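PDB 3EOZ: putative Phosphoglycerate mutase from Plasmodium falciparum, which probably acts as a serine/threonine protein phosphatase of the mitochondrial Pgam5 type, built on the phosphoglycerate mutase-like histidine phosphatase fold. Local coordinates for residues I159-F162 and L163-L167; R130-K133 and A134-Y138; H74-I78 and R79-T83; L167-L171 and F172-R176. All coordinates share one frame; numbering follows the deposited sequence.

Overall arrangement
Contacts 1 and 2 lie on two helices that pack on each other, 156-166 and 114-139, with centres about 11 Å apart. Contact 1 is mostly buried. Contact 2 has a buried inner side and an exposed outer one. They share a phosphate ion and a bond from R165 to N132. Contact 4 continues directly from contact 1 through L167. It is chiefly apolar and aromatic, and other subunits cover it. Contact 3 stands apart, about 27 Å from contact 4 between centres, on the far side of the chain's centre. It is a strand-to-helix turn, rich in polar bonds to backbone carbonyls, and its R79 binds another phosphate.

Contact 1 (I159-F162 and L163-L167); sequences IRYF and LCRAL. With PO4 (phosphate ion), chain D.
The amides of L163, C164, R165 and A166 donate in turn to the carbonyls of I159, R160, Y161 and F162, four i to i+4 bonds of regular alpha-helix. On one side of the helix Y161 and R165 lie alongside each other, one turn apart, and point the same way. R165 NH1 donates to Y161 OH at 2.9 Å. The bond is bent, with an N-H...O angle of 132°. Ring and guanidinium planes are 74° apart, so the guanidinium meets the hydroxyl with its edge and does not stack on the ring. R165 reaches this far because CG is anti to its backbone N (chi1 180°) and the chain stays extended to NE. Through NE the same guanidinium also donates to O4 of a phosphate ion, at 2.7 Å. NH1 also donates to N132 OD1 of helix 114-139. With partners on both NH1 and NE, the rotation of the guanidinium is fixed. The phosphate probably came from the crystallisation liquor.

This helix, 156-166, packs on the central mixed sheet of the histidine phosphatase fold. F162 and L163 rest on L26 of strand 22-28, and I159 on R28. Y161 and C164 also meet the second subunit, at its S178 and S179.

I159 and L163 run side by side on the sheet-facing side, with I159 CG2 3.6 Å from L163 CD1. R160 and C164 touch more loosely, with R160 CG 4.0 Å from C164 SG. The sulfur turns back beside its own backbone N and comes within 3.3 Å of R160 O.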
loop_
_atom_site.group_PDB
_atom_site.type_symbol
_atom_site.label_atom_id
_atom_site.label_comp_id
_atom_site.label_asym_id
_atom_site.label_seq_id
_atom_site.Cartn_x
_atom_site.Cartn_y
_atom_site.Cartn_z
ATOM N N ILE B 159 -10.474 1.207 12.999
ATOM C CA ILE B 159 -9.882 0.142 12.183
ATOM C C ILE B 159 -8.438 0.460 11.743
ATOM O O ILE B 159 -7.565 -0.429 11.700
ATOM C CB ILE B 159 -10.703 -0.170 10.901
ATOM C CG1 ILE B 159 -12.066 -0.727 11.276
ATOM C CG2 ILE B 159 -9.976 -1.197 10.062
ATOM C CD1 ILE B 159 -12.812 -1.510 10.171
ATOM N N ARG B 160 -8.207 1.721 11.407
ATOM C CA ARG B 160 -6.903 2.176 10.965
ATOM C C ARG B 160 -5.887 2.063 12.071
ATOM O O ARG B 160 -4.809 1.508 11.860
ATOM C CB ARG B 160 -6.976 3.625 10.485
ATOM C CG ARG B 160 -5.701 4.089 9.822
ATOM C CD ARG B 160 -5.894 5.349 9.024
ATOM N NE ARG B 160 -6.237 6.473 9.888
ATOM C CZ ARG B 160 -7.263 7.298 9.696
ATOM N NH1 ARG B 160 -8.085 7.150 8.650
ATOM N NH2 ARG B 160 -7.466 8.292 10.558
ATOM N N TYR B 161 -6.221 2.595 13.242
ATOM C CA TYR B 161 -5.344 2.507 14.413
ATOM C C TYR B 161 -5.057 1.032 14.726
ATOM O O TYR B 161 -3.911 0.632 14.788
ATOM C CB TYR B 161 -5.968 3.212 15.626
ATOM C CG TYR B 161 -5.174 3.078 16.918
ATOM C CD1 TYR B 161 -5.285 1.950 17.710
ATOM C CD2 TYR B 161 -4.336 4.112 17.368
ATOM C CE1 TYR B 161 -4.564 1.822 18.893
ATOM C CE2 TYR B 161 -3.608 3.993 18.546
ATOM C CZ TYR B 161 -3.729 2.845 19.306
ATOM O OH TYR B 161 -3.015 2.709 20.478
ATOM N N PHE B 162 -6.098 0.221 14.884
ATOM C CA PHE B 162 -5.916 -1.205 15.165
ATOM C C PHE B 162 -4.965 -1.887 14.201
ATOM O O PHE B 162 -4.058 -2.595 14.615
ATOM C CB PHE B 162 -7.265 -1.961 15.137
ATOM C CG PHE B 162 -8.188 -1.656 16.308
ATOM C CD1 PHE B 162 -7.745 -0.964 17.444
ATOM C CD2 PHE B 162 -9.509 -2.073 16.271
ATOM C CE1 PHE B 162 -8.601 -0.707 18.503
ATOM C CE2 PHE B 162 -10.374 -1.819 17.338
ATOM C CZ PHE B 162 -9.917 -1.136 18.451
ATOM N N LEU B 163 -5.180 -1.688 12.912
ATOM C CA LEU B 163 -4.444 -2.460 11.908
ATOM C C LEU B 163 -3.048 -1.909 11.695
ATOM O O LEU B 163 -2.101 -2.679 11.529
ATOM C CB LEU B 163 -5.217 -2.530 10.593
ATOM C CG LEU B 163 -6.491 -3.382 10.643
ATOM C CD1 LEU B 163 -7.202 -3.364 9.293
ATOM C CD2 LEU B 163 -6.176 -4.798 11.024
ATOM N N CYS B 164 -2.901 -0.587 11.710
ATOM C CA CYS B 164 -1.546 -0.012 11.650
ATOM C C CYS B 164 -0.700 -0.588 12.780
ATOM O O CYS B 164 0.466 -0.977 12.589
ATOM C CB CYS B 164 -1.559 1.529 11.726
ATOM S SG CYS B 164 -2.073 2.328 10.192
ATOM N N ARG B 165 -1.314 -0.659 13.955
ATOM C CA ARG B 165 -0.631 -1.140 15.142
ATOM C C ARG B 165 -0.437 -2.675 15.109
ATOM O O ARG B 165 0.684 -3.159 15.248
ATOM C CB ARG B 165 -1.391 -0.678 16.374
ATOM C CG ARG B 165 -0.767 -1.129 17.638
ATOM C CD ARG B 165 -1.350 -0.433 18.863
ATOM N NE ARG B 165 -0.746 -1.020 20.064
ATOM C CZ ARG B 165 -1.045 -0.675 21.306
ATOM N NH1 ARG B 165 -1.953 0.264 21.542
ATOM N NH2 ARG B 165 -0.453 -1.295 22.313
ATOM N N ALA B 166 -1.498 -3.436 14.858
ATOM C CA ALA B 166 -1.387 -4.907 14.882
ATOM C C ALA B 166 -0.470 -5.447 13.791
ATOM O O ALA B 166 0.259 -6.423 13.998
ATOM C CB ALA B 166 -2.801 -5.576 14.777
ATOM N N LEU B 167 -0.528 -4.838 12.611
ATOM C CA LEU B 167 0.225 -5.358 11.471
ATOM C C LEU B 167 1.534 -4.600 11.264
ATOM O O LEU B 167 2.295 -4.920 10.358
ATOM C CB LEU B 167 -0.627 -5.344 10.211
ATOM C CG LEU B 167 -1.954 -6.085 10.359
ATOM C CD1 LEU B 167 -2.754 -5.916 9.116
ATOM C CD2 LEU B 167 -1.738 -7.574 10.680
HETATM P P PO4 D . 1.601 -4.099 19.817
HETATM O O1 PO4 D . 3.048 -4.340 19.439
HETATM O O2 PO4 D . 0.725 -5.164 19.177
HETATM O O3 PO4 D . 1.482 -4.186 21.315
HETATM O O4 PO4 D . 1.229 -2.692 19.406
#

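Contact 2 (R130-K133 and A134-Y138); sequences RINK and AYETY. With PO4 (phosphate ion), chain D.
K133 and T137 meet one turn apart, and K133 O is gripped twice by T137. T137 N donates to it at 3.0 Å, and T137 OG1 at 2.9 Å. The two donors approach from opposite faces of the carbonyl plane, and the hydroxyl stands 36° out of it. K133 NZ folds back to T137 OG1 through bends at chi2 and chi4, but that bond is weak (3.3 Å). The carbonyls of R130, I131 and N132 are taken by the amides of A134, Y135 and E136.

N132 ND2 gives a weak bond to E136 OE2, at 3.4 Å, with the amide and carboxylate planes 64° apart. The stronger tie of N132 is through OD1, which accepts from R165 NH1 of helix 156-166. The Y135 ring leads away from R130-K133. Its OH donates to O2 of the phosphate ion at 2.8 Å, and O2 lies close to the ring plane. R165 NE holds the same ion. The Y135 ring also stacks on F139.

R130 to Y138 all belong to helix 114-139. A threonine hydroxyl donating to the carbonyl four residues back, as T137 does here, is a familiar feature of alpha-helices.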
loop_
_atom_site.group_PDB
_atom_site.type_symbol
_atom_site.label_atom_id
_atom_site.label_comp_id
_atom_site.label_asym_id
_atom_site.label_seq_id
_atom_site.Cartn_x
_atom_site.Cartn_y
_atom_site.Cartn_z
ATOM N N ARG B 130 -8.012 5.599 25.803
ATOM C CA ARG B 130 -9.241 4.919 25.429
ATOM C C ARG B 130 -9.054 3.956 24.275
ATOM O O ARG B 130 -9.445 2.798 24.370
ATOM C CB ARG B 130 -10.326 5.930 25.053
ATOM C CG ARG B 130 -10.991 6.603 26.232
ATOM C CD ARG B 130 -12.056 7.568 25.747
ATOM N NE ARG B 130 -11.863 8.901 26.323
ATOM C CZ ARG B 130 -12.243 9.278 27.552
ATOM N NH1 ARG B 130 -11.992 10.520 27.967
ATOM N NH2 ARG B 130 -12.864 8.436 28.378
ATOM N N ILE B 131 -8.475 4.448 23.180
ATOM C CA ILE B 131 -8.222 3.615 22.013
ATOM C C ILE B 131 -7.205 2.490 22.333
ATOM O O ILE B 131 -7.362 1.327 21.864
ATOM C CB ILE B 131 -7.812 4.471 20.782
ATOM C CG1 ILE B 131 -7.942 3.657 19.489
ATOM C CG2 ILE B 131 -6.407 5.025 20.922
ATOM C CD1 ILE B 131 -9.367 3.227 19.173
ATOM N N ASN B 132 -6.204 2.817 23.153
ATOM C CA ASN B 132 -5.264 1.813 23.631
ATOM C C ASN B 132 -5.938 0.714 24.449
ATOM O O ASN B 132 -5.594 -0.456 24.322
ATOM C CB ASN B 132 -4.162 2.418 24.490
ATOM C CG ASN B 132 -3.104 1.396 24.857
ATOM O OD1 ASN B 132 -2.225 1.088 24.051
ATOM N ND2 ASN B 132 -3.190 0.846 26.067
ATOM N N LYS B 133 -6.874 1.121 25.302
ATOM C CA LYS B 133 -7.666 0.219 26.098
ATOM C C LYS B 133 -8.517 -0.701 25.207
ATOM O O LYS B 133 -8.589 -1.887 25.464
ATOM C CB LYS B 133 -8.543 1.014 27.073
ATOM C CG LYS B 133 -9.408 0.151 28.018
ATOM C CD LYS B 133 -8.592 -0.914 28.742
ATOM C CE LYS B 133 -9.401 -1.654 29.818
ATOM N NZ LYS B 133 -10.364 -2.627 29.248
ATOM N N ALA B 134 -9.140 -0.153 24.171
ATOM C CA ALA B 134 -9.906 -0.965 23.235
ATOM C C ALA B 134 -9.004 -1.935 22.477
ATOM O O ALA B 134 -9.366 -3.102 22.264
ATOM C CB ALA B 134 -10.661 -0.087 22.244
ATOM N N TYR B 135 -7.836 -1.448 22.058
ATOM C CA TYR B 135 -6.895 -2.272 21.311
ATOM C C TYR B 135 -6.534 -3.511 22.113
ATOM O O TYR B 135 -6.551 -4.613 21.603
ATOM C CB TYR B 135 -5.621 -1.479 20.959
ATOM C CG TYR B 135 -4.611 -2.315 20.217
ATOM C CD1 TYR B 135 -4.848 -2.709 18.907
ATOM C CD2 TYR B 135 -3.443 -2.748 20.839
ATOM C CE1 TYR B 135 -3.926 -3.503 18.224
ATOM C CE2 TYR B 135 -2.518 -3.541 20.168
ATOM C CZ TYR B 135 -2.762 -3.916 18.865
ATOM O OH TYR B 135 -1.866 -4.703 18.190
ATOM N N GLU B 136 -6.210 -3.318 23.383
ATOM C CA GLU B 136 -5.906 -4.440 24.276
ATOM C C GLU B 136 -7.111 -5.336 24.544
ATOM O O GLU B 136 -6.958 -6.550 24.653
ATOM C CB GLU B 136 -5.373 -3.925 25.596
ATOM C CG GLU B 136 -4.059 -3.178 25.427
ATOM C CD GLU B 136 -3.440 -2.748 26.733
ATOM O OE1 GLU B 136 -4.123 -2.820 27.779
ATOM O OE2 GLU B 136 -2.256 -2.340 26.708
ATOM N N THR B 137 -8.291 -4.737 24.683
ATOM C CA THR B 137 -9.479 -5.513 24.903
ATOM C C THR B 137 -9.653 -6.488 23.746
ATOM O O THR B 137 -9.773 -7.685 23.962
ATOM C CB THR B 137 -10.720 -4.650 25.001
ATOM O OG1 THR B 137 -10.613 -3.791 26.135
ATOM C CG2 THR B 137 -12.006 -5.542 25.082
ATOM N N TYR B 138 -9.616 -5.978 22.522
ATOM C CA TYR B 138 -10.009 -6.768 21.376
ATOM C C TYR B 138 -8.847 -7.528 20.769
ATOM O O TYR B 138 -9.058 -8.554 20.124
ATOM C CB TYR B 138 -10.744 -5.885 20.365
ATOM C CG TYR B 138 -11.962 -5.223 20.988
ATOM C CD1 TYR B 138 -13.099 -5.973 21.306
ATOM C CD2 TYR B 138 -11.967 -3.873 21.291
ATOM C CE1 TYR B 138 -14.222 -5.381 21.897
ATOM C CE2 TYR B 138 -13.070 -3.270 21.879
ATOM C CZ TYR B 138 -14.210 -4.034 22.179
ATOM O OH TYR B 138 -15.313 -3.440 22.763
HETATM P P PO4 D . 1.601 -4.099 19.817
HETATM O O1 PO4 D . 3.048 -4.340 19.439
HETATM O O2 PO4 D . 0.725 -5.164 19.177
HETATM O O3 PO4 D . 1.482 -4.186 21.315
HETATM O O4 PO4 D . 1.229 -2.692 19.406
#

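Contact 3 (H74-I78 and R79-T83); sequences HSDMI and RAKET
H74 to M77 lead from strand 68-74 into helix 78-88, touching A80 and K81 in its first turn, within a beta-alpha-beta unit whose next strand is 95-98. An ST turn shapes this link: S75 OG accepts from M77 N at 3.0 Å. M77, a selenomethionine in the model, holds the N-cap position. Its carbonyl O receives K81 N, and I78 O receives E82 N. S75 OG also lies 3.1 Å from A80 CB, so the small methyl packs directly against the turn.

R79 CB leaves the helix away from the turn. Its guanidinium forms salt bridges with E104 and with a phosphate ion not part of the other contacts, and its side chain touches H155. This is consistent with the phosphate pocket of histidine phosphatases, where an arginine and a second histidine commonly line the site.

H74 and K81 cross at about a right angle. H74 ND1 donates to S75 O at 2.7 Å, nearly in its ring plane, which holds the imidazole in place. K81 CG then lies 3.3 Å from H74 CE1. Beyond CG the lysine runs extended along the turn and past S75 O. The carboxylate of D76 stays beyond salt-bridge range, with D76 OD1 4.2 Å from K81 NZ. The ammonium ends on the backbone instead: K81 NZ donates to D76 O at 2.9 Å.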
loop_
_atom_site.group_PDB
_atom_site.type_symbol
_atom_site.label_atom_id
_atom_site.label_comp_id
_atom_site.label_asym_id
_atom_site.label_seq_id
_atom_site.Cartn_x
_atom_site.Cartn_y
_atom_site.Cartn_z
ATOM N N HIS B 74 -19.783 -2.314 19.711
ATOM C CA HIS B 74 -19.913 -1.084 18.946
ATOM C C HIS B 74 -19.705 0.139 19.804
ATOM O O HIS B 74 -19.654 0.058 21.019
ATOM C CB HIS B 74 -21.283 -1.025 18.267
ATOM C CG HIS B 74 -22.425 -0.999 19.231
ATOM N ND1 HIS B 74 -22.870 0.164 19.825
ATOM C CD2 HIS B 74 -23.206 -1.996 19.716
ATOM C CE1 HIS B 74 -23.865 -0.120 20.646
ATOM N NE2 HIS B 74 -24.090 -1.423 20.592
ATOM N N SER B 75 -19.572 1.284 19.153
ATOM C CA SER B 75 -19.371 2.557 19.857
ATOM C C SER B 75 -20.720 3.182 20.269
ATOM O O SER B 75 -21.774 2.621 20.005
ATOM C CB SER B 75 -18.619 3.526 18.948
ATOM O OG SER B 75 -19.502 4.048 17.965
ATOM N N ASP B 76 -20.660 4.358 20.890
ATOM C CA ASP B 76 -21.853 5.146 21.199
ATOM C C ASP B 76 -22.518 5.740 19.970
ATOM O O ASP B 76 -23.678 6.125 20.051
ATOM C CB ASP B 76 -21.505 6.320 22.110
ATOM C CG ASP B 76 -21.130 5.892 23.505
ATOM O OD1 ASP B 76 -21.400 4.728 23.855
ATOM O OD2 ASP B 76 -20.575 6.729 24.251
HETATM N N MSE B 77 -21.803 5.831 18.846
HETATM C CA MSE B 77 -22.306 6.544 17.668
HETATM C C MSE B 77 -23.520 5.866 17.088
HETATM O O MSE B 77 -23.562 4.630 16.978
HETATM C CB MSE B 77 -21.261 6.629 16.564
HETATM C CG MSE B 77 -20.264 7.752 16.703
HETATM SE SE MSE B 77 -19.280 7.699 18.357
HETATM C CE MSE B 77 -19.890 9.408 19.110
ATOM N N ILE B 78 -24.478 6.693 16.671
ATOM C CA ILE B 78 -25.765 6.217 16.194
ATOM C C ILE B 78 -25.590 5.249 15.046
ATOM O O ILE B 78 -26.130 4.155 15.084
ATOM C CB ILE B 78 -26.697 7.390 15.769
ATOM C CG1 ILE B 78 -26.812 8.404 16.926
ATOM C CG2 ILE B 78 -28.067 6.862 15.337
ATOM C CD1 ILE B 78 -28.170 9.095 17.075
ATOM N N ARG B 79 -24.835 5.658 14.031
ATOM C CA ARG B 79 -24.504 4.776 12.872
ATOM C C ARG B 79 -23.818 3.461 13.242
ATOM O O ARG B 79 -24.045 2.433 12.578
ATOM C CB ARG B 79 -23.631 5.507 11.848
ATOM C CG ARG B 79 -22.767 6.532 12.460
ATOM C CD ARG B 79 -21.607 6.956 11.603
ATOM N NE ARG B 79 -20.860 7.936 12.384
ATOM C CZ ARG B 79 -19.663 8.404 12.088
ATOM N NH1 ARG B 79 -19.027 8.004 10.992
ATOM N NH2 ARG B 79 -19.104 9.289 12.900
ATOM N N ALA B 80 -22.975 3.502 14.278
ATOM C CA ALA B 80 -22.362 2.286 14.821
ATOM C C ALA B 80 -23.459 1.371 15.339
ATOM O O ALA B 80 -23.594 0.243 14.876
ATOM C CB ALA B 80 -21.363 2.621 15.926
ATOM N N LYS B 81 -24.256 1.895 16.274
ATOM C CA LYS B 81 -25.467 1.226 16.784
ATOM C C LYS B 81 -26.371 0.709 15.664
ATOM O O LYS B 81 -26.816 -0.444 15.678
ATOM C CB LYS B 81 -26.249 2.181 17.698
ATOM C CG LYS B 81 -25.700 2.201 19.130
ATOM C CD LYS B 81 -25.933 3.503 19.890
ATOM C CE LYS B 81 -25.319 3.387 21.292
ATOM N NZ LYS B 81 -25.178 4.692 22.022
ATOM N N GLU B 82 -26.611 1.566 14.684
ATOM C CA GLU B 82 -27.419 1.218 13.530
ATOM C C GLU B 82 -26.858 -0.014 12.804
ATOM O O GLU B 82 -27.573 -1.006 12.599
ATOM C CB GLU B 82 -27.490 2.421 12.586
ATOM C CG GLU B 82 -28.858 2.699 12.022
ATOM C CD GLU B 82 -29.031 4.148 11.562
ATOM O OE1 GLU B 82 -28.484 5.079 12.205
ATOM O OE2 GLU B 82 -29.744 4.353 10.553
ATOM N N THR B 83 -25.571 0.047 12.445
ATOM C CA THR B 83 -24.886 -1.052 11.759
ATOM C C THR B 83 -24.943 -2.319 12.599
ATOM O O THR B 83 -25.213 -3.397 12.075
ATOM C CB THR B 83 -23.396 -0.668 11.428
ATOM O OG1 THR B 83 -23.383 0.432 10.511
ATOM C CG2 THR B 83 -22.628 -1.828 10.824
#

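Contact 4 (L167-L171 and F172-R176); sequences LQIPL and FAWLR
I169 and L171 meet W174 where the chain turns into helix 171-176, after a Schellman motif at Q168 has closed helix 156-166. P170 is the N-cap residue.

Three hydrogen bonds cross the junction. A173 N donates to P170 O, and L175 N to L171 O. W174 NE1 donates to I169 O at 3.2 Å; the oxygen is close to the indole plane, but the donor stands 51° out of the carbonyl plane. Toward a neighbouring chain, R176 NE forms a salt bridge with E199 of the third subunit.

The aromatic contact is a CH-pi interaction. L171 CA sits over the five-membered ring of W174, 3.8 Å from its centroid. W174 CG lies between backbone N and carbonyl carbon (chi1 52°), which folds the indole back over the start of the helix. W174 also meets F177 of the second subunit edge-to-face.

The remaining contacts are apolar. I169 CG2 touches A173 CB at 3.7 Å and W174 CD1 at 3.6 Å. The side chains of L171 and L175 cross at a slant, with L171 CD2 3.3 Å from L175 CD1.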
loop_
_atom_site.group_PDB
_atom_site.type_symbol
_atom_site.label_atom_id
_atom_site.label_comp_id
_atom_site.label_asym_id
_atom_site.label_seq_id
_atom_site.Cartn_x
_atom_site.Cartn_y
_atom_site.Cartn_z
ATOM N N LEU B 167 -0.528 -4.838 12.611
ATOM C CA LEU B 167 0.225 -5.358 11.471
ATOM C C LEU B 167 1.534 -4.600 11.264
ATOM O O LEU B 167 2.295 -4.920 10.358
ATOM C CB LEU B 167 -0.627 -5.344 10.211
ATOM C CG LEU B 167 -1.954 -6.085 10.359
ATOM C CD1 LEU B 167 -2.754 -5.916 9.116
ATOM C CD2 LEU B 167 -1.738 -7.574 10.680
ATOM N N GLN B 168 1.813 -3.638 12.138
ATOM C CA GLN B 168 3.047 -2.831 12.032
ATOM C C GLN B 168 3.191 -2.251 10.648
ATOM O O GLN B 168 4.211 -2.431 10.008
ATOM C CB GLN B 168 4.280 -3.679 12.336
ATOM C CG GLN B 168 4.219 -4.470 13.629
ATOM C CD GLN B 168 5.376 -5.450 13.715
ATOM O OE1 GLN B 168 6.525 -5.046 13.948
ATOM N NE2 GLN B 168 5.086 -6.743 13.505
ATOM N N ILE B 169 2.144 -1.600 10.172
ATOM C CA ILE B 169 2.120 -1.093 8.819
ATOM C C ILE B 169 3.078 0.077 8.693
ATOM O O ILE B 169 3.081 0.965 9.534
ATOM C CB ILE B 169 0.726 -0.568 8.440
ATOM C CG1 ILE B 169 -0.290 -1.747 8.398
ATOM C CG2 ILE B 169 0.823 0.224 7.130
ATOM C CD1 ILE B 169 -1.757 -1.336 8.124
ATOM N N PRO B 170 3.894 0.083 7.638
ATOM C CA PRO B 170 4.868 1.162 7.553
ATOM C C PRO B 170 4.221 2.519 7.340
ATOM O O PRO B 170 3.150 2.644 6.730
ATOM C CB PRO B 170 5.733 0.792 6.360
ATOM C CG PRO B 170 5.100 -0.460 5.745
ATOM C CD PRO B 170 4.104 -0.993 6.654
ATOM N N LEU B 171 4.884 3.538 7.859
ATOM C CA LEU B 171 4.392 4.881 7.730
ATOM C C LEU B 171 4.136 5.208 6.252
ATOM O O LEU B 171 3.154 5.871 5.917
ATOM C CB LEU B 171 5.375 5.834 8.414
ATOM C CG LEU B 171 5.111 7.322 8.268
ATOM C CD1 LEU B 171 5.667 8.123 9.463
ATOM C CD2 LEU B 171 5.721 7.775 6.950
ATOM N N PHE B 172 4.992 4.711 5.371
ATOM C CA PHE B 172 4.843 4.899 3.929
ATOM C C PHE B 172 3.397 4.678 3.445
ATOM O O PHE B 172 2.860 5.482 2.676
ATOM C CB PHE B 172 5.812 3.945 3.208
ATOM C CG PHE B 172 5.735 3.979 1.710
ATOM C CD1 PHE B 172 6.683 4.656 0.969
ATOM C CD2 PHE B 172 4.759 3.250 1.033
ATOM C CE1 PHE B 172 6.633 4.663 -0.432
ATOM C CE2 PHE B 172 4.697 3.247 -0.359
ATOM C CZ PHE B 172 5.626 3.959 -1.092
ATOM N N ALA B 173 2.777 3.596 3.894
ATOM C CA ALA B 173 1.466 3.205 3.388
ATOM C C ALA B 173 0.371 4.129 3.910
ATOM O O ALA B 173 -0.492 4.589 3.154
ATOM C CB ALA B 173 1.176 1.742 3.727
ATOM N N TRP B 174 0.409 4.443 5.194
ATOM C CA TRP B 174 -0.624 5.317 5.727
ATOM C C TRP B 174 -0.325 6.810 5.627
ATOM O O TRP B 174 -1.193 7.630 5.942
ATOM C CB TRP B 174 -1.050 4.921 7.126
ATOM C CG TRP B 174 -0.007 4.736 8.141
ATOM C CD1 TRP B 174 0.606 3.571 8.474
ATOM C CD2 TRP B 174 0.488 5.723 9.044
ATOM N NE1 TRP B 174 1.467 3.767 9.517
ATOM C CE2 TRP B 174 1.419 5.087 9.884
ATOM C CE3 TRP B 174 0.247 7.085 9.213
ATOM C CZ2 TRP B 174 2.111 5.765 10.871
ATOM C CZ3 TRP B 174 0.927 7.755 10.196
ATOM C CH2 TRP B 174 1.846 7.095 11.021
ATOM N N LEU B 175 0.868 7.171 5.151
ATOM C CA LEU B 175 1.062 8.526 4.655
ATOM C C LEU B 175 0.261 8.691 3.383
ATOM O O LEU B 175 -0.369 9.721 3.207
ATOM C CB LEU B 175 2.528 8.854 4.352
ATOM C CG LEU B 175 3.360 9.667 5.343
ATOM C CD1 LEU B 175 4.708 10.017 4.681
ATOM C CD2 LEU B 175 2.677 10.924 5.796
ATOM N N ARG B 176 0.306 7.687 2.504
ATOM C CA ARG B 176 -0.287 7.760 1.148
ATOM C C ARG B 176 -1.746 7.284 1.004
ATOM O O ARG B 176 -2.375 7.565 -0.007
ATOM C CB ARG B 176 0.566 6.968 0.149
ATOM C CG ARG B 176 1.888 7.625 -0.143
ATOM C CD ARG B 176 2.886 6.664 -0.743
ATOM N NE ARG B 176 4.190 7.296 -0.832
ATOM C CZ ARG B 176 4.990 7.540 0.207
ATOM N NH1 ARG B 176 4.635 7.174 1.441
ATOM N NH2 ARG B 176 6.151 8.162 0.012
#